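Local structure of protease Do-like 8, chloroplastic (4IC6) at the interface of chains A and B. The protein is a chloroplast thylakoid serine protease of the HtrA (Deg) family, pairing a trypsin-like protease domain with a PDZ domain. Coordinates in Å, arbitrary orientation; residue numbers count along the deposited sequence, not the author numbering. Chains: chain A/B, Protease Do-like 8, chloroplastic.

Contact 1: the interface of chains A and B. Residues chain A 17-19; chain B 143-146, 214.
A:Phe19 holds its CG anti to its own carbonyl carbon and beside its backbone N (chi1 -59°), a turn that sets the ring next to B:Val144 O, the same carbonyl oxygen to which that N is hydrogen-bonded. In the deposited six-chain assembly, a short parallel beta-bridge joins the N-terminal arm of one HtrA (Deg) protease chain to the protease domain of another; HtrA proteases commonly form oligomers, and this contact is probably part of one. It illustrates how an extended arm can pair as a short extra strand with a strand of another chain. Strand 18-19 of chain A runs beside strand 144-145 of chain B, A:Val18 pairing with B:Val144 and A:Phe19 with B:Gly145. The hydrogen bond from A:Phe19 N to B:Val144 O is 3.0 Å long and nearly straight (174° at the hydrogen), and it enters in the plane of the carbonyl. The oxygen also lies in the plane of the phenyl ring, at the edge that carries CD2. Farther along that edge, A:Phe19 CE2 packs 4.0 Å from B:Lys143 CB, the two side chains crossing obliquely while the lysine carries its terminal amine, NZ, away from the ring. B:Asn214 ND2, the carboxamide nitrogen, stands 3.8 Å from A:Phe19 CB. Within the arm, A:Thr17 CG2 sits 4.0 Å above one ring face, toward the rim, and may help to limit its rotation. An alanine in place of A:Phe19 would probably keep the backbone bond and the CB contact with B:Asn214, but leave B:Lys143 CB without its aromatic neighbour and open a gap beside B:Val144 O. A:Phe19 O comes 3.6 Å from B:Gly145 CA.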
ATOM      1  N   THR A  17     -33.901  15.167  28.600  1.00 93.65           N
ATOM      2  CA  THR A  17     -34.455  16.454  28.163  1.00 90.97           C
ATOM      3  C   THR A  17     -33.709  17.059  26.965  1.00 87.65           C
ATOM      4  O   THR A  17     -32.474  17.045  26.913  1.00 86.02           O
ATOM      5  CB  THR A  17     -34.508  17.476  29.332  1.00 81.62           C
ATOM      6  OG1 THR A  17     -35.711  17.277  30.090  1.00 85.29           O
ATOM      7  CG2 THR A  17     -34.477  18.907  28.813  1.00 79.30           C
ATOM      8  N   VAL A  18     -34.473  17.601  26.017  1.00 86.10           N
ATOM      9  CA  VAL A  18     -33.920  18.124  24.765  1.00 83.85           C
ATOM     10  C   VAL A  18     -33.910  19.656  24.691  1.00 83.42           C
ATOM     11  O   VAL A  18     -34.958  20.303  24.778  1.00 83.31           O
ATOM     12  CB  VAL A  18     -34.671  17.561  23.534  1.00 84.01           C
ATOM     13  CG1 VAL A  18     -34.223  18.265  22.261  1.00 81.13           C
ATOM     14  CG2 VAL A  18     -34.453  16.063  23.420  1.00 84.19           C
ATOM     15  N   PHE A  19     -32.714  20.216  24.511  1.00 81.35           N
ATOM     16  CA  PHE A  19     -32.515  21.662  24.432  1.00 78.79           C
ATOM     17  C   PHE A  19     -32.586  22.152  22.986  1.00 78.89           C
ATOM     18  O   PHE A  19     -31.913  21.608  22.109  1.00 76.18           O
ATOM     19  CB  PHE A  19     -31.171  22.041  25.058  1.00 75.17           C
ATOM     20  CG  PHE A  19     -31.042  21.636  26.503  1.00 73.57           C
ATOM     21  CD1 PHE A  19     -31.290  22.550  27.516  1.00 74.73           C
ATOM     22  CD2 PHE A  19     -30.686  20.342  26.849  1.00 70.97           C
ATOM     23  CE1 PHE A  19     -31.179  22.188  28.845  1.00 73.50           C
ATOM     24  CE2 PHE A  19     -30.575  19.972  28.177  1.00 71.69           C
ATOM     25  CZ  PHE A  19     -30.822  20.899  29.176  1.00 72.84           C
TER
ATOM     26  N   LYS B 143     -25.637  16.927  28.257  1.00 48.98           N
ATOM     27  CA  LYS B 143     -26.820  17.683  27.862  1.00 52.89           C
ATOM     28  C   LYS B 143     -27.089  17.378  26.394  1.00 48.91           C
ATOM     29  O   LYS B 143     -26.168  17.357  25.584  1.00 41.85           O
ATOM     30  CB  LYS B 143     -26.633  19.186  28.072  1.00 58.05           C
ATOM     31  CG  LYS B 143     -26.545  19.609  29.530  1.00 67.24           C
ATOM     32  CD  LYS B 143     -25.116  19.500  30.057  1.00 71.81           C
ATOM     33  CE  LYS B 143     -25.076  19.289  31.569  1.00 74.62           C
ATOM     34  NZ  LYS B 143     -24.693  20.521  32.318  1.00 75.30           N
ATOM     35  N   VAL B 144     -28.342  17.126  26.046  1.00 50.34           N
ATOM     36  CA  VAL B 144     -28.646  16.742  24.673  1.00 51.54           C
ATOM     37  C   VAL B 144     -29.286  17.895  23.895  1.00 52.21           C
ATOM     38  O   VAL B 144     -30.202  18.558  24.385  1.00 59.35           O
ATOM     39  CB  VAL B 144     -29.534  15.471  24.621  1.00 50.75           C
ATOM     40  CG1 VAL B 144     -29.793  15.051  23.179  1.00 45.03           C
ATOM     41  CG2 VAL B 144     -28.863  14.334  25.390  1.00 50.84           C
ATOM     42  N   GLY B 145     -28.789  18.133  22.687  1.00 45.39           N
ATOM     43  CA  GLY B 145     -29.324  19.172  21.826  1.00 48.29           C
ATOM     44  C   GLY B 145     -30.191  18.593  20.723  1.00 49.48           C
ATOM     45  O   GLY B 145     -30.439  17.385  20.688  1.00 52.78           O
ATOM     46  N   GLN B 146     -30.664  19.449  19.822  1.00 50.93           N
ATOM     47  CA  GLN B 146     -31.495  18.985  18.707  1.00 52.55           C
ATOM     48  C   GLN B 146     -30.717  19.024  17.405  1.00 50.42           C
ATOM     49  O   GLN B 146     -30.397  20.093  16.897  1.00 54.06           O
ATOM     50  CB  GLN B 146     -32.774  19.822  18.587  1.00 58.00           C
ATOM     51  CG  GLN B 146     -33.654  19.451  17.393  1.00 61.70           C
ATOM     52  CD  GLN B 146     -34.152  18.016  17.441  1.00 65.21           C
ATOM     53  OE1 GLN B 146     -33.423  17.079  17.107  1.00 64.24           O
ATOM     54  NE2 GLN B 146     -35.402  17.838  17.860  1.00 70.16           N
ATOM     55  N   ASN B 214     -24.048  21.260  24.022  1.00 40.93           N
ATOM     56  CA  ASN B 214     -25.091  20.248  23.909  1.00 43.58           C
ATOM     57  C   ASN B 214     -24.677  19.151  22.944  1.00 41.35           C
ATOM     58  O   ASN B 214     -24.055  19.419  21.921  1.00 37.95           O
ATOM     59  CB  ASN B 214     -26.423  20.873  23.480  1.00 45.21           C
ATOM     60  CG  ASN B 214     -26.969  21.844  24.511  1.00 47.33           C
ATOM     61  OD1 ASN B 214     -26.850  21.620  25.715  1.00 51.67           O
ATOM     62  ND2 ASN B 214     -27.580  22.925  24.039  1.00 49.61           N
TER

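Contact 2: the interface of chains A and B. Residues chain A 46, 51-52, 66; chain B 268, 271-272.
B:Gln271 OE1, the carboxamide oxygen, rests against the pyrrolidine ring of A:Pro52, 3.2 Å from CB and 3.5 Å from CG of that proline, and no hydrogen bond crosses at this place. In the deposited assembly the patch joins the PDZ domain of one HtrA chain to the trypsin-like protease domain of another, probably as part of an oligomer of the kind common in this family, and it can be read as an example of a polar side chain used for its shape and length. B:Gln271 closes helix 266-271. Its CG is anti to the backbone N (chi1 -166°), and the chain stays extended beyond it, which carries the amide out from the helix end between A:Phe46 and A:Pro52. The amide and A:Pro52 approach tip to tip. On the other flank the phenyl ring of A:Phe46, from strand 42-47, turns one face toward the base of the glutamine: B:Gln271 CA lies 3.9 Å above the ring plane, toward the rim. The methylene B:Gln271 CG packs 3.7 Å from A:Phe46 CD1, and the amide plane is tilted by 21° from that of the ring, close to parallel. Within chain A, A:Asn66 OD1 meets the ring's edge in plane and probably helps to steady it. The other end of that asparagine amide points toward the glutamine, with A:Asn66 ND2 3.4 Å from B:Gln271 NE2. The two amide planes stand 80° apart, and as modelled two nitrogens face each other without a bond. Alongside A:Pro52, B:Leu272 CD2 comes within 3.7 Å of A:Pro52 CG, the two side chains lying at a slant to each other, and B:Val268 CG1 borders the same proline more distantly, 4.4 Å from CB. The side chain of A:Arg51 is incomplete and A:Pro52 has no modelled residue after it, so this end of the loop is probably mobile.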
ATOM      1  N   PHE A  46     -22.229  17.738 -13.243  1.00 42.96           N
ATOM      2  CA  PHE A  46     -21.940  16.359 -13.615  1.00 45.41           C
ATOM      3  C   PHE A  46     -21.442  16.294 -15.063  1.00 46.52           C
ATOM      4  O   PHE A  46     -22.109  16.784 -15.972  1.00 49.09           O
ATOM      5  CB  PHE A  46     -23.176  15.462 -13.438  1.00 48.10           C
ATOM      6  CG  PHE A  46     -23.528  15.185 -11.995  1.00 51.86           C
ATOM      7  CD1 PHE A  46     -22.659  14.477 -11.175  1.00 53.08           C
ATOM      8  CD2 PHE A  46     -24.730  15.626 -11.459  1.00 50.52           C
ATOM      9  CE1 PHE A  46     -22.982  14.217  -9.847  1.00 50.52           C
ATOM     10  CE2 PHE A  46     -25.061  15.364 -10.135  1.00 51.23           C
ATOM     11  CZ  PHE A  46     -24.185  14.661  -9.330  1.00 50.16           C
ATOM     12  N   ARG A  51     -20.367   7.787 -16.022  1.00 82.70           N
ATOM     13  CA  ARG A  51     -21.467   6.985 -15.489  1.00 87.76           C
ATOM     14  C   ARG A  51     -21.204   6.652 -14.020  1.00 91.18           C
ATOM     15  O   ARG A  51     -20.079   6.816 -13.539  1.00 90.87           O
ATOM     16  CB  ARG A  51     -21.625   5.712 -16.297  1.00 89.53           C
ATOM     17  N   PRO A  52     -22.250   6.236 -13.285  1.00 94.02           N
ATOM     18  CA  PRO A  52     -22.037   5.500 -12.033  1.00 93.67           C
ATOM     19  C   PRO A  52     -22.442   4.033 -12.172  1.00 94.80           C
ATOM     20  O   PRO A  52     -21.577   3.170 -12.282  1.00 95.05           O
ATOM     21  CB  PRO A  52     -22.974   6.212 -11.063  1.00 92.87           C
ATOM     22  CG  PRO A  52     -24.140   6.562 -11.927  1.00 94.66           C
ATOM     23  CD  PRO A  52     -23.569   6.894 -13.302  1.00 94.98           C
ATOM     24  N   ASN A  66     -16.713  15.508 -12.164  1.00 52.15           N
ATOM     25  CA  ASN A  66     -17.876  15.902 -11.343  1.00 47.48           C
ATOM     26  C   ASN A  66     -17.461  16.691 -10.114  1.00 46.05           C
ATOM     27  O   ASN A  66     -16.416  16.421  -9.525  1.00 44.16           O
ATOM     28  CB  ASN A  66     -18.667  14.685 -10.880  1.00 47.14           C
ATOM     29  CG  ASN A  66     -19.007  13.756 -12.010  1.00 50.56           C
ATOM     30  OD1 ASN A  66     -19.343  14.198 -13.116  1.00 46.06           O
ATOM     31  ND2 ASN A  66     -18.902  12.454 -11.753  1.00 54.80           N
TER
ATOM     32  N   VAL B 268     -25.538   8.724  -6.049  1.00 49.85           N
ATOM     33  CA  VAL B 268     -25.813   7.944  -7.250  1.00 50.36           C
ATOM     34  C   VAL B 268     -27.152   8.362  -7.859  1.00 52.34           C
ATOM     35  O   VAL B 268     -27.234   8.654  -9.053  1.00 57.90           O
ATOM     36  CB  VAL B 268     -25.803   6.433  -6.950  1.00 52.42           C
ATOM     37  CG1 VAL B 268     -26.208   5.636  -8.178  1.00 56.59           C
ATOM     38  CG2 VAL B 268     -24.428   6.009  -6.470  1.00 53.61           C
ATOM     39  N   GLN B 271     -26.934  11.670  -9.605  1.00 49.87           N
ATOM     40  CA  GLN B 271     -26.102  11.602 -10.795  1.00 54.26           C
ATOM     41  C   GLN B 271     -26.864  11.005 -11.966  1.00 59.88           C
ATOM     42  O   GLN B 271     -26.593  11.344 -13.116  1.00 63.86           O
ATOM     43  CB  GLN B 271     -24.833  10.789 -10.520  1.00 62.17           C
ATOM     44  CG  GLN B 271     -23.746  10.946 -11.577  1.00 68.89           C
ATOM     45  CD  GLN B 271     -22.532  10.079 -11.296  1.00 75.18           C
ATOM     46  OE1 GLN B 271     -22.533   9.275 -10.359  1.00 76.77           O
ATOM     47  NE2 GLN B 271     -21.487  10.235 -12.111  1.00 76.70           N
ATOM     48  N   LEU B 272     -27.809  10.111 -11.667  1.00 58.86           N
ATOM     49  CA  LEU B 272     -28.647   9.487 -12.686  1.00 60.60           C
ATOM     50  C   LEU B 272     -29.872  10.351 -12.944  1.00 60.46           C
ATOM     51  O   LEU B 272     -30.780   9.948 -13.663  1.00 57.62           O
ATOM     52  CB  LEU B 272     -29.100   8.094 -12.241  1.00 61.67           C
ATOM     53  CG  LEU B 272     -28.028   7.016 -12.092  1.00 64.30           C
ATOM     54  CD1 LEU B 272     -28.592   5.817 -11.345  1.00 63.71           C
ATOM     55  CD2 LEU B 272     -27.506   6.605 -13.460  1.00 66.22           C
TER

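Contact 1 and contact 2 join the same two chains, with the centres of their C-alpha atoms about 38 Å apart and no residue or secondary-structure element in common. The roles are exchanged between them: in contact 1 the N-terminal arm of chain A meets the protease domain of chain B, whereas in contact 2 the PDZ domain of chain B meets the protease part of chain A. The centre of contact 2 lies about 13 Å from A:His83, placing that PDZ domain near a catalytic site; whether it affects access the structure alone does not show. Together they may help to hold the six-chain deposited assembly.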